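Local coordinates for AB hydrolase-1 domain-containing protein (Parabacteroides distasonis, PDB 4Q34) that is probably an esterase of the alpha/beta hydrolase superfamily, hydrolysing ester bonds in a substrate not yet known, at residues G18-D23 and T28-H33; G68-G71 and L77-R80; F113-V118 and T263-L268; S232-Y237 and K270-M275. All blocks are in the same frame, centred on the assembly; numbering follows the deposited sequence.

Four separate contacts are spread over an alpha/beta hydrolase built round a mixed beta-sheet. Interactions 3 and 4 are the most closely related: both use helix 257-277, on adjoining segments, about 22 Å apart centre to centre. Interaction 2 joins the loop before helix 72-78 to that helix's last turn, its centre about 26 Å from that of interaction 3. Interaction 1 is a hairpin at the dimer interface, about 37 Å from interaction 3 centre to centre and on the opposite side of the chain's centre. In this fold the nucleophile usually follows a central strand, here probably strand 170-175, which belongs to none of the four contacts. Glycerol, probably from crystallisation, approaches side chains in interactions 1 and 3 to about 3 Å.

Interaction 1 (G18-D23 and T28-H33)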
loop_
_atom_site.group_PDB
_atom_site.type_symbol
_atom_site.label_atom_id
_atom_site.label_comp_id
_atom_site.label_asym_id
_atom_site.label_seq_id
_atom_site.Cartn_x
_atom_site.Cartn_y
_atom_site.Cartn_z
ATOM N N GLY A 18 -12.109 11.411 -1.314
ATOM C CA GLY A 18 -12.130 11.336 -2.763
ATOM C C GLY A 18 -13.287 12.036 -3.395
ATOM O O GLY A 18 -14.094 12.641 -2.706
ATOM N N THR A 19 -13.317 11.969 -4.715
ATOM C CA THR A 19 -14.398 12.557 -5.502
ATOM C C THR A 19 -14.853 11.556 -6.523
ATOM O O THR A 19 -14.376 10.412 -6.553
ATOM C CB THR A 19 -13.937 13.890 -6.149
ATOM O OG1 THR A 19 -15.093 14.614 -6.652
ATOM C CG2 THR A 19 -12.955 13.620 -7.278
ATOM N N VAL A 20 -15.825 11.970 -7.342
ATOM C CA VAL A 20 -16.409 11.123 -8.348
ATOM C C VAL A 20 -16.478 11.959 -9.608
ATOM O O VAL A 20 -17.029 13.057 -9.593
ATOM C CB VAL A 20 -17.820 10.636 -7.947
ATOM C CG1 VAL A 20 -18.375 9.694 -9.006
ATOM C CG2 VAL A 20 -17.807 9.968 -6.556
ATOM N N LEU A 21 -15.831 11.509 -10.664
ATOM C CA LEU A 21 -16.026 12.156 -11.949
ATOM C C LEU A 21 -17.216 11.492 -12.582
ATOM O O LEU A 21 -17.488 10.326 -12.325
ATOM C CB LEU A 21 -14.805 12.001 -12.822
ATOM C CG LEU A 21 -13.432 12.304 -12.253
ATOM C CD1 LEU A 21 -12.399 12.029 -13.315
ATOM C CD2 LEU A 21 -13.349 13.754 -11.829
ATOM N N VAL A 22 -17.954 12.228 -13.429
ATOM C CA VAL A 22 -19.129 11.683 -14.095
ATOM C C VAL A 22 -19.058 12.122 -15.533
ATOM O O VAL A 22 -18.998 13.320 -15.808
ATOM C CB VAL A 22 -20.465 12.167 -13.458
ATOM C CG1 VAL A 22 -21.659 11.494 -14.115
ATOM C CG2 VAL A 22 -20.463 11.906 -11.971
ATOM N N ASP A 23 -19.061 11.169 -16.453
ATOM C CA ASP A 23 -18.935 11.507 -17.882
ATOM C C ASP A 23 -20.281 11.804 -18.529
ATOM O O ASP A 23 -21.345 11.691 -17.901
ATOM C CB ASP A 23 -18.154 10.447 -18.688
ATOM C CG ASP A 23 -18.945 9.174 -18.951
ATOM O OD1 ASP A 23 -20.157 9.054 -18.627
ATOM O OD2 ASP A 23 -18.317 8.257 -19.488
ATOM N N THR A 28 -19.356 6.642 -13.925
ATOM C CA THR A 28 -18.573 7.209 -12.817
ATOM C C THR A 28 -17.105 6.875 -12.842
ATOM O O THR A 28 -16.682 5.834 -13.364
ATOM C CB THR A 28 -19.143 6.752 -11.452
ATOM O OG1 THR A 28 -19.176 5.308 -11.380
ATOM C CG2 THR A 28 -20.537 7.309 -11.307
ATOM N N PHE A 29 -16.319 7.749 -12.239
ATOM C CA PHE A 29 -14.961 7.409 -11.906
ATOM C C PHE A 29 -14.638 7.877 -10.505
ATOM O O PHE A 29 -14.553 9.076 -10.237
ATOM C CB PHE A 29 -13.979 8.001 -12.930
ATOM C CG PHE A 29 -12.575 7.569 -12.700
ATOM C CD1 PHE A 29 -11.785 8.278 -11.811
ATOM C CD2 PHE A 29 -12.071 6.414 -13.307
ATOM C CE1 PHE A 29 -10.504 7.910 -11.572
ATOM C CE2 PHE A 29 -10.746 6.015 -13.017
ATOM C CZ PHE A 29 -9.987 6.784 -12.179
ATOM N N HIS A 30 -14.475 6.919 -9.611
ATOM C CA HIS A 30 -14.119 7.173 -8.235
ATOM C C HIS A 30 -12.612 7.227 -8.036
ATOM O O HIS A 30 -11.936 6.198 -8.104
ATOM C CB HIS A 30 -14.665 6.070 -7.342
ATOM C CG HIS A 30 -16.151 6.025 -7.261
ATOM N ND1 HIS A 30 -16.937 5.673 -8.332
ATOM C CD2 HIS A 30 -17.000 6.279 -6.233
ATOM C CE1 HIS A 30 -18.216 5.726 -7.976
ATOM N NE2 HIS A 30 -18.281 6.106 -6.710
ATOM N N GLY A 31 -12.104 8.414 -7.739
ATOM C CA GLY A 31 -10.661 8.624 -7.507
ATOM C C GLY A 31 -10.344 9.666 -6.462
ATOM O O GLY A 31 -11.230 10.297 -5.885
ATOM N N ASP A 32 -9.058 9.898 -6.247
ATOM C CA ASP A 32 -8.575 10.924 -5.319
ATOM C C ASP A 32 -8.838 10.679 -3.794
ATOM O O ASP A 32 -8.684 11.578 -2.981
ATOM C CB ASP A 32 -9.023 12.338 -5.756
ATOM C CG ASP A 32 -8.203 12.882 -6.947
ATOM O OD1 ASP A 32 -7.195 12.239 -7.375
ATOM O OD2 ASP A 32 -8.597 13.964 -7.459
ATOM N N HIS A 33 -9.196 9.450 -3.434
ATOM C CA HIS A 33 -9.319 9.018 -2.035
ATOM C C HIS A 33 -7.926 8.780 -1.500
ATOM O O HIS A 33 -6.942 8.636 -2.261
ATOM C CB HIS A 33 -10.109 7.710 -1.962
ATOM C CG HIS A 33 -9.620 6.697 -2.953
ATOM N ND1 HIS A 33 -10.044 6.695 -4.264
ATOM C CD2 HIS A 33 -8.661 5.734 -2.868
ATOM C CE1 HIS A 33 -9.398 5.750 -4.929
ATOM N NE2 HIS A 33 -8.560 5.152 -4.103
#
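Residues T19-V22 and T28-G31 run antiparallel, their axes 4.5 Å apart at closest approach with 155° between N-to-C directions, and T19-G31 and L21-F29 are the hydrogen-bonded pairs. L21 N to F29 O and F29 N to L21 O both measure 2.8 Å. The T19-G31 pair is less even, with T19 N to G31 O at 2.9 Å and G31 N to T19 O at 3.2 Å. V20, T28 and H30 share one face of the hairpin. V20 holds CG1 anti to the backbone N (chi1 -177°), which sets CG1 alongside T28 CB at 3.9 Å and CG2 over the H30 imidazole in a CH-pi contact, 4.1 Å from its centroid. L21 and F29 lie side by side on the other face, CB to CB 4.1 Å. T28 OG1 and H30 ND1 both bond the carboxylate of E109 of the second subunit. The carbonyls of T19 and G31, two acceptors lying close together, each receive a bond from the guanidinium of R142 of the second subunit. The arrangement is a beta hairpin, strand 19-22 paired with the start of strand 28-41, used here as a dimerisation surface.

Interaction 2 (G68-G71 and L77-R80)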
loop_
_atom_site.group_PDB
_atom_site.type_symbol
_atom_site.label_atom_id
_atom_site.label_comp_id
_atom_site.label_asym_id
_atom_site.label_seq_id
_atom_site.Cartn_x
_atom_site.Cartn_y
_atom_site.Cartn_z
ATOM N N GLY A 68 15.573 -2.808 8.547
ATOM C CA GLY A 68 14.822 -3.933 9.031
ATOM C C GLY A 68 14.309 -3.897 10.466
ATOM O O GLY A 68 13.823 -4.915 10.957
ATOM N N ARG A 69 14.349 -2.732 11.112
ATOM C CA ARG A 69 13.918 -2.554 12.510
ATOM C C ARG A 69 12.480 -2.053 12.543
ATOM O O ARG A 69 11.921 -1.586 11.545
ATOM C CB ARG A 69 14.829 -1.547 13.245
ATOM C CG ARG A 69 16.229 -2.069 13.498
ATOM C CD ARG A 69 17.138 -0.991 14.071
ATOM N NE ARG A 69 17.221 0.066 13.088
ATOM C CZ ARG A 69 16.616 1.249 13.140
ATOM N NH1 ARG A 69 15.914 1.637 14.204
ATOM N NH2 ARG A 69 16.753 2.076 12.127
ATOM N N GLU A 70 11.852 -2.141 13.707
ATOM C CA GLU A 70 10.475 -1.655 13.820
ATOM C C GLU A 70 10.413 -0.154 13.684
ATOM O O GLU A 70 11.289 0.575 14.185
ATOM C CB GLU A 70 9.909 -2.049 15.187
ATOM C CG GLU A 70 9.681 -3.537 15.326
ATOM C CD GLU A 70 8.816 -3.785 16.540
ATOM O OE1 GLU A 70 9.032 -3.076 17.556
ATOM O OE2 GLU A 70 7.884 -4.590 16.449
ATOM N N GLY A 71 9.356 0.308 13.003
ATOM C CA GLY A 71 9.005 1.695 12.935
ATOM C C GLY A 71 7.856 2.061 13.840
ATOM O O GLY A 71 7.376 1.258 14.679
ATOM N N LEU A 77 1.729 1.119 18.326
ATOM C CA LEU A 77 0.735 0.080 18.575
ATOM C C LEU A 77 1.071 -0.648 19.870
ATOM O O LEU A 77 0.179 -0.908 20.690
ATOM C CB LEU A 77 0.720 -0.914 17.404
ATOM C CG LEU A 77 -0.320 -2.025 17.509
ATOM C CD1 LEU A 77 -1.716 -1.434 17.571
ATOM C CD2 LEU A 77 -0.155 -2.972 16.325
ATOM N N ARG A 78 2.346 -0.942 20.073
ATOM C CA ARG A 78 2.802 -1.610 21.307
ATOM C C ARG A 78 2.536 -0.760 22.550
ATOM O O ARG A 78 2.260 -1.286 23.647
ATOM C CB ARG A 78 4.280 -1.989 21.193
ATOM C CG ARG A 78 4.733 -2.834 22.357
ATOM C CD ARG A 78 6.143 -3.363 22.126
ATOM N NE ARG A 78 6.149 -4.362 21.059
ATOM C CZ ARG A 78 6.692 -4.184 19.861
ATOM N NH1 ARG A 78 7.364 -3.074 19.588
ATOM N NH2 ARG A 78 6.607 -5.162 18.965
ATOM N N ARG A 79 2.586 0.539 22.384
ATOM C CA ARG A 79 2.308 1.516 23.434
ATOM C C ARG A 79 0.826 1.836 23.617
ATOM O O ARG A 79 0.462 2.797 24.296
ATOM C CB ARG A 79 3.115 2.775 23.140
ATOM C CG ARG A 79 4.611 2.529 23.215
ATOM C CD ARG A 79 5.477 3.726 22.868
ATOM N NE ARG A 79 6.886 3.298 22.864
ATOM C CZ ARG A 79 7.938 4.081 23.063
ATOM N NH1 ARG A 79 7.800 5.395 23.267
ATOM N NH2 ARG A 79 9.148 3.524 23.044
ATOM N N ARG A 80 0.003 1.038 22.953
ATOM C CA ARG A 80 -1.451 1.006 23.087
ATOM C C ARG A 80 -2.201 2.128 22.404
ATOM O O ARG A 80 -3.297 2.461 22.821
ATOM C CB ARG A 80 -1.874 0.877 24.550
ATOM C CG ARG A 80 -1.357 -0.386 25.217
ATOM C CD ARG A 80 -2.199 -0.767 26.446
ATOM N NE ARG A 80 -3.002 0.370 26.925
ATOM C CZ ARG A 80 -2.626 1.278 27.827
ATOM N NH1 ARG A 80 -1.451 1.204 28.442
ATOM N NH2 ARG A 80 -3.454 2.259 28.133
#
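E70 and R78 form a salt bridge that spans helix 72-78, reaching from the residue before the N-cap G71 to the last helical turn, which a Schellman motif closes with R80 as its C-prime residue. This helix lies in the connection between strands 49-52 and 83-87, parallel neighbours in the main sheet, and so belongs to a beta-alpha-beta crossover. The CA atoms of E70 and R78 are 10.7 Å apart, a gap closed entirely by the two side chains. E70 is extended beyond CG, whereas R78 leaves with CG anti to its N (chi1 -172°) and bends at chi3, which turns the end of its guanidinium to the carboxylate. The grip is bidentate and end-on: R78 NH1 meets E70 OE1 at 2.6 Å, and R78 NH2 meets E70 OE2 at 2.9 Å with an almost straight N-H...O angle of 171°. Both oxygens use their syn lone pairs, and the two planar groups are nearly coplanar, 22° apart. OE2 also accepts a bond from N74 ND2, within the same helix, while R4 makes only a long, weak ion pair with OE1. An alanine at E70 removes the carboxylate, and the R78 guanidinium, without its charge mate, would probably be free to turn, while N74 ND2 would be left without this acceptor. Two roughly parallel bonds, one to each oxygen, limit the rotation of both groups, and the acid near the helix start and base near its end probably also suit the helix dipole.

Interaction 3 (F113-V118 and T263-L268); sequences FNRFRV and TRRLRL
R115 sets out with CG anti to its backbone N (chi1 174°), bends at chi2 (58°) and then runs extended, which carries its guanidinium to that of R265, whose own chain is extended from CG to NE. The side chains cross at about a right angle, with guanidinium planes 66° apart. R115 NH2 comes within 3.2 Å of R265 NH1; both are donors, so the approach is a close pairing of like charges without a hydrogen bond. Each cation has its own acid. R115 NH1 makes a salt bridge to E261 and also bonds the backbone O of E258, while R265 NH2 is paired with E225. These carboxylates probably offset the charge that the two arginines bring together. The contact joins helix 109-115 to the long helix 257-277. The shorter one ends in a Schellman motif at R117, a residue of positive phi, with V118 N bonded to F113 O at 3.2 Å and R117 N to N114 O at 2.9 Å. W262 serves both sides: its NE1 bonds the O of R115, and its ring makes a cation-pi contact with R265. A glycerol molecule, probably from the crystallisation liquor, lies about 3 Å from the side chain of R115.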
loop_
_atom_site.group_PDB
_atom_site.type_symbol
_atom_site.label_atom_id
_atom_site.label_comp_id
_atom_site.label_asym_id
_atom_site.label_seq_id
_atom_site.Cartn_x
_atom_site.Cartn_y
_atom_site.Cartn_z
ATOM N N PHE A 113 19.587 11.211 -1.517
ATOM C CA PHE A 113 20.502 10.847 -0.405
ATOM C C PHE A 113 20.973 12.109 0.305
ATOM O O PHE A 113 20.935 12.216 1.516
ATOM C CB PHE A 113 21.651 10.059 -1.013
ATOM C CG PHE A 113 22.698 9.584 -0.051
ATOM C CD1 PHE A 113 23.766 10.393 0.298
ATOM C CD2 PHE A 113 22.674 8.273 0.431
ATOM C CE1 PHE A 113 24.771 9.924 1.140
ATOM C CE2 PHE A 113 23.683 7.802 1.257
ATOM C CZ PHE A 113 24.727 8.627 1.609
ATOM N N ASN A 114 21.419 13.083 -0.479
ATOM C CA ASN A 114 21.828 14.378 0.079
ATOM C C ASN A 114 20.686 15.174 0.689
ATOM O O ASN A 114 20.803 15.682 1.783
ATOM C CB ASN A 114 22.462 15.230 -1.017
ATOM C CG ASN A 114 23.809 14.726 -1.444
ATOM O OD1 ASN A 114 24.129 13.558 -1.293
ATOM N ND2 ASN A 114 24.607 15.614 -1.999
ATOM N N ARG A 115 19.563 15.259 -0.036
ATOM C CA ARG A 115 18.389 16.001 0.396
ATOM C C ARG A 115 17.864 15.503 1.746
ATOM O O ARG A 115 17.348 16.282 2.548
ATOM C CB ARG A 115 17.280 15.821 -0.650
ATOM C CG ARG A 115 15.944 16.404 -0.282
ATOM C CD ARG A 115 16.058 17.894 -0.004
ATOM N NE ARG A 115 14.750 18.551 0.054
ATOM C CZ ARG A 115 14.604 19.875 0.141
ATOM N NH1 ARG A 115 15.671 20.666 0.187
ATOM N NH2 ARG A 115 13.393 20.404 0.150
ATOM N N PHE A 116 18.002 14.199 1.973
ATOM C CA PHE A 116 17.565 13.551 3.219
ATOM C C PHE A 116 18.611 13.584 4.333
ATOM O O PHE A 116 18.363 13.110 5.445
ATOM C CB PHE A 116 17.121 12.112 2.935
ATOM C CG PHE A 116 15.858 12.009 2.092
ATOM C CD1 PHE A 116 14.962 13.087 1.997
ATOM C CD2 PHE A 116 15.569 10.843 1.401
ATOM C CE1 PHE A 116 13.791 12.980 1.270
ATOM C CE2 PHE A 116 14.398 10.739 0.669
ATOM C CZ PHE A 116 13.505 11.796 0.618
ATOM N N ARG A 117 19.780 14.133 3.993
ATOM C CA ARG A 117 20.872 14.351 4.910
ATOM C C ARG A 117 21.382 13.032 5.492
ATOM O O ARG A 117 21.755 12.940 6.658
ATOM C CB ARG A 117 20.482 15.363 5.970
ATOM C CG ARG A 117 20.004 16.702 5.408
ATOM C CD ARG A 117 20.091 17.889 6.391
ATOM N NE ARG A 117 19.667 17.474 7.729
ATOM C CZ ARG A 117 18.413 17.291 8.104
ATOM N NH1 ARG A 117 17.418 17.526 7.261
ATOM N NH2 ARG A 117 18.152 16.800 9.300
ATOM N N VAL A 118 21.475 12.022 4.648
ATOM C CA VAL A 118 22.189 10.793 5.025
ATOM C C VAL A 118 23.687 11.076 4.908
ATOM O O VAL A 118 24.481 10.543 5.655
ATOM C CB VAL A 118 21.805 9.606 4.124
ATOM C CG1 VAL A 118 22.524 8.332 4.533
ATOM C CG2 VAL A 118 20.300 9.375 4.182
ATOM N N THR A 263 18.103 23.899 7.146
ATOM C CA THR A 263 18.523 24.934 8.075
ATOM C C THR A 263 17.606 26.133 8.110
ATOM O O THR A 263 17.307 26.644 9.187
ATOM C CB THR A 263 19.938 25.430 7.687
ATOM O OG1 THR A 263 20.778 24.279 7.542
ATOM C CG2 THR A 263 20.499 26.336 8.723
ATOM N N ARG A 264 17.228 26.620 6.929
ATOM C CA ARG A 264 16.295 27.755 6.816
ATOM C C ARG A 264 14.947 27.419 7.441
ATOM O O ARG A 264 14.324 28.289 8.081
ATOM C CB ARG A 264 16.021 28.148 5.358
ATOM C CG ARG A 264 17.244 28.291 4.467
ATOM C CD ARG A 264 16.818 28.760 3.078
ATOM N NE ARG A 264 17.037 30.184 2.949
ATOM C CZ ARG A 264 18.086 30.740 2.356
ATOM N NH1 ARG A 264 19.022 29.999 1.768
ATOM N NH2 ARG A 264 18.190 32.054 2.338
ATOM N N ARG A 265 14.517 26.166 7.275
ATOM C CA ARG A 265 13.222 25.719 7.811
ATOM C C ARG A 265 13.212 25.684 9.339
ATOM O O ARG A 265 12.245 26.127 9.961
ATOM C CB ARG A 265 12.817 24.381 7.203
ATOM C CG ARG A 265 12.289 24.644 5.803
ATOM C CD ARG A 265 12.224 23.377 4.992
ATOM N NE ARG A 265 11.543 23.684 3.750
ATOM C CZ ARG A 265 11.491 22.870 2.720
ATOM N NH1 ARG A 265 12.112 21.700 2.739
ATOM N NH2 ARG A 265 10.810 23.266 1.654
ATOM N N LEU A 266 14.306 25.214 9.947
ATOM C CA LEU A 266 14.426 25.248 11.395
ATOM C C LEU A 266 14.255 26.677 11.890
ATOM O O LEU A 266 13.435 26.931 12.772
ATOM C CB LEU A 266 15.750 24.640 11.866
ATOM C CG LEU A 266 15.997 24.720 13.371
ATOM C CD1 LEU A 266 14.861 24.131 14.165
ATOM C CD2 LEU A 266 17.337 24.090 13.758
ATOM N N ARG A 267 14.998 27.602 11.282
ATOM C CA ARG A 267 14.977 29.017 11.652
ATOM C C ARG A 267 13.553 29.566 11.526
ATOM O O ARG A 267 13.052 30.245 12.406
ATOM C CB ARG A 267 15.951 29.794 10.743
ATOM C CG ARG A 267 16.098 31.281 11.023
ATOM C CD ARG A 267 16.801 32.001 9.855
ATOM N NE ARG A 267 17.800 31.166 9.200
ATOM C CZ ARG A 267 18.287 31.390 7.984
ATOM N NH1 ARG A 267 17.862 32.421 7.277
ATOM N NH2 ARG A 267 19.199 30.581 7.478
ATOM N N LEU A 268 12.915 29.245 10.434
ATOM C CA LEU A 268 11.577 29.746 10.139
ATOM C C LEU A 268 10.541 29.222 11.096
ATOM O O LEU A 268 9.689 29.975 11.537
ATOM C CB LEU A 268 11.179 29.377 8.735
ATOM C CG LEU A 268 9.810 29.853 8.288
ATOM C CD1 LEU A 268 9.655 31.346 8.467
ATOM C CD2 LEU A 268 9.588 29.414 6.857
#

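Interaction 4 (S232-Y237 and K270-M275); sequences SVFMEY and KIWAKM
F234 meets W272 and M275 with the edge of its ring. Its CE1 lies 3.9 Å from W272 NE1, and its CZ is 4.1 Å from CB of M275, a selenomethionine whose chain bends at chi3 to bring CE up to the same CZ. The phenyl and the five-membered ring of the indole have centroids 6.0 Å apart and planes at 73°, an oblique pairing. Y237 supplies the second aromatic neighbour: its CG approaches W272 CZ2 at 4.2 Å, with the phenol and the six-membered ring inclined by 54°. F234, Y237 and W272 thus make an aromatic cluster joining residues 234-237 to helix 257-277. F234 holds CG anti to the backbone N (chi1 -177°), which sends its ring out toward the indole; W272 does likewise, and the two side chains overlap as they reach out from their own backbones in opposing directions. A second shell fixes the rings. W272 NE1 donates to P205 O on strand 204-207, which pins the rotation of the indole, while F206 meets that indole edge-to-face. Y237 OH is hydrogen-bonded to W183 O, and P207 packs against both F234 and M275. Replacing F234 by an alanine would probably open a gap beside W272 and leave M275 CB and CE without the ring edge they meet. The contact itself is apolar: W272 NE1 lies near the plane of the phenyl rather than over its face, and the buried polar atoms of tryptophan and tyrosine are satisfied by backbone carbonyls, so van der Waals packing probably accounts for the cohesion.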
loop_
_atom_site.group_PDB
_atom_site.type_symbol
_atom_site.label_atom_id
_atom_site.label_comp_id
_atom_site.label_asym_id
_atom_site.label_seq_id
_atom_site.Cartn_x
_atom_site.Cartn_y
_atom_site.Cartn_z
ATOM N N SER A 232 -7.527 35.767 10.934
ATOM C CA SER A 232 -8.392 34.774 11.602
ATOM C C SER A 232 -8.016 33.327 11.305
ATOM O O SER A 232 -8.269 32.428 12.124
ATOM C CB SER A 232 -9.881 35.012 11.241
ATOM O OG SER A 232 -10.141 34.605 9.911
ATOM N N VAL A 233 -7.394 33.087 10.159
ATOM C CA VAL A 233 -6.912 31.775 9.785
ATOM C C VAL A 233 -5.615 31.465 10.563
ATOM O O VAL A 233 -5.461 30.377 11.111
ATOM C CB VAL A 233 -6.726 31.677 8.265
ATOM C CG1 VAL A 233 -6.078 30.374 7.888
ATOM C CG2 VAL A 233 -8.085 31.806 7.584
ATOM N N PHE A 234 -4.729 32.441 10.619
ATOM C CA PHE A 234 -3.493 32.293 11.413
ATOM C C PHE A 234 -3.826 31.917 12.846
ATOM O O PHE A 234 -3.174 31.034 13.408
ATOM C CB PHE A 234 -2.673 33.570 11.361
ATOM C CG PHE A 234 -1.346 33.473 12.089
ATOM C CD1 PHE A 234 -0.341 32.646 11.592
ATOM C CD2 PHE A 234 -1.115 34.207 13.254
ATOM C CE1 PHE A 234 0.884 32.564 12.219
ATOM C CE2 PHE A 234 0.131 34.116 13.907
ATOM C CZ PHE A 234 1.109 33.300 13.378
HETATM N N MSE A 235 -4.869 32.538 13.413
HETATM C CA MSE A 235 -5.257 32.245 14.807
HETATM C C MSE A 235 -5.691 30.817 15.009
HETATM O O MSE A 235 -5.663 30.314 16.143
HETATM C CB MSE A 235 -6.374 33.169 15.327
HETATM C CG MSE A 235 -5.943 34.623 15.378
HETATM SE SE MSE A 235 -4.499 34.976 16.707
HETATM C CE MSE A 235 -5.423 34.172 18.268
ATOM N N GLU A 236 -6.120 30.128 13.947
ATOM C CA GLU A 236 -6.500 28.718 14.104
ATOM C C GLU A 236 -5.339 27.854 14.572
ATOM O O GLU A 236 -5.564 26.889 15.292
ATOM C CB GLU A 236 -7.160 28.107 12.839
ATOM C CG GLU A 236 -8.252 28.931 12.162
ATOM C CD GLU A 236 -9.584 28.976 12.880
ATOM O OE1 GLU A 236 -9.706 28.356 13.969
ATOM O OE2 GLU A 236 -10.509 29.651 12.332
ATOM N N TYR A 237 -4.079 28.243 14.277
ATOM C CA TYR A 237 -2.926 27.449 14.654
ATOM C C TYR A 237 -2.523 27.639 16.134
ATOM O O TYR A 237 -1.557 27.040 16.579
ATOM C CB TYR A 237 -1.741 27.751 13.717
ATOM C CG TYR A 237 -2.136 27.405 12.288
ATOM C CD1 TYR A 237 -2.115 26.101 11.858
ATOM C CD2 TYR A 237 -2.530 28.378 11.389
ATOM C CE1 TYR A 237 -2.552 25.744 10.577
ATOM C CE2 TYR A 237 -2.935 28.044 10.117
ATOM C CZ TYR A 237 -2.949 26.730 9.711
ATOM O OH TYR A 237 -3.330 26.416 8.407
ATOM N N LYS A 270 10.975 28.257 14.177
ATOM C CA LYS A 270 11.124 28.929 15.459
ATOM C C LYS A 270 10.463 30.300 15.472
ATOM O O LYS A 270 9.872 30.695 16.473
ATOM C CB LYS A 270 12.601 29.022 15.871
ATOM C CG LYS A 270 13.159 27.637 16.178
ATOM C CD LYS A 270 14.417 27.672 17.008
ATOM C CE LYS A 270 15.600 27.882 16.135
ATOM N NZ LYS A 270 16.831 27.797 16.973
ATOM N N ILE A 271 10.526 31.019 14.352
ATOM C CA ILE A 271 9.881 32.320 14.235
ATOM C C ILE A 271 8.363 32.152 14.259
ATOM O O ILE A 271 7.674 32.842 15.011
ATOM C CB ILE A 271 10.318 33.045 12.963
ATOM C CG1 ILE A 271 11.813 33.417 13.097
ATOM C CG2 ILE A 271 9.444 34.268 12.720
ATOM C CD1 ILE A 271 12.467 33.868 11.787
ATOM N N TRP A 272 7.883 31.202 13.467
ATOM C CA TRP A 272 6.454 30.840 13.409
ATOM C C TRP A 272 5.888 30.462 14.784
ATOM O O TRP A 272 4.858 30.997 15.200
ATOM C CB TRP A 272 6.282 29.666 12.448
ATOM C CG TRP A 272 4.869 29.298 12.072
ATOM C CD1 TRP A 272 4.020 30.041 11.312
ATOM C CD2 TRP A 272 4.198 28.068 12.333
ATOM N NE1 TRP A 272 2.836 29.349 11.107
ATOM C CE2 TRP A 272 2.927 28.139 11.723
ATOM C CE3 TRP A 272 4.542 26.901 13.033
ATOM C CZ2 TRP A 272 2.021 27.120 11.800
ATOM C CZ3 TRP A 272 3.621 25.887 13.120
ATOM C CH2 TRP A 272 2.379 25.995 12.502
ATOM N N ALA A 273 6.631 29.627 15.518
ATOM C CA ALA A 273 6.221 29.204 16.861
ATOM C C ALA A 273 6.127 30.416 17.788
ATOM O O ALA A 273 5.171 30.566 18.533
ATOM C CB ALA A 273 7.200 28.182 17.440
ATOM N N LYS A 274 7.134 31.276 17.747
ATOM C CA LYS A 274 7.151 32.470 18.586
ATOM C C LYS A 274 5.909 33.346 18.310
ATOM O O LYS A 274 5.209 33.786 19.233
ATOM C CB LYS A 274 8.472 33.224 18.393
ATOM C CG LYS A 274 8.544 34.581 19.085
ATOM C CD LYS A 274 8.277 34.476 20.561
ATOM C CE LYS A 274 8.762 35.738 21.271
ATOM N NZ LYS A 274 8.216 35.766 22.653
HETATM N N MSE A 275 5.614 33.568 17.028
HETATM C CA MSE A 275 4.510 34.404 16.656
HETATM C C MSE A 275 3.208 33.814 17.102
HETATM O O MSE A 275 2.354 34.535 17.592
HETATM C CB MSE A 275 4.514 34.619 15.143
HETATM C CG MSE A 275 5.648 35.582 14.833
HETATM SE SE MSE A 275 5.713 35.853 12.891
HETATM C CE MSE A 275 3.820 36.399 12.710
#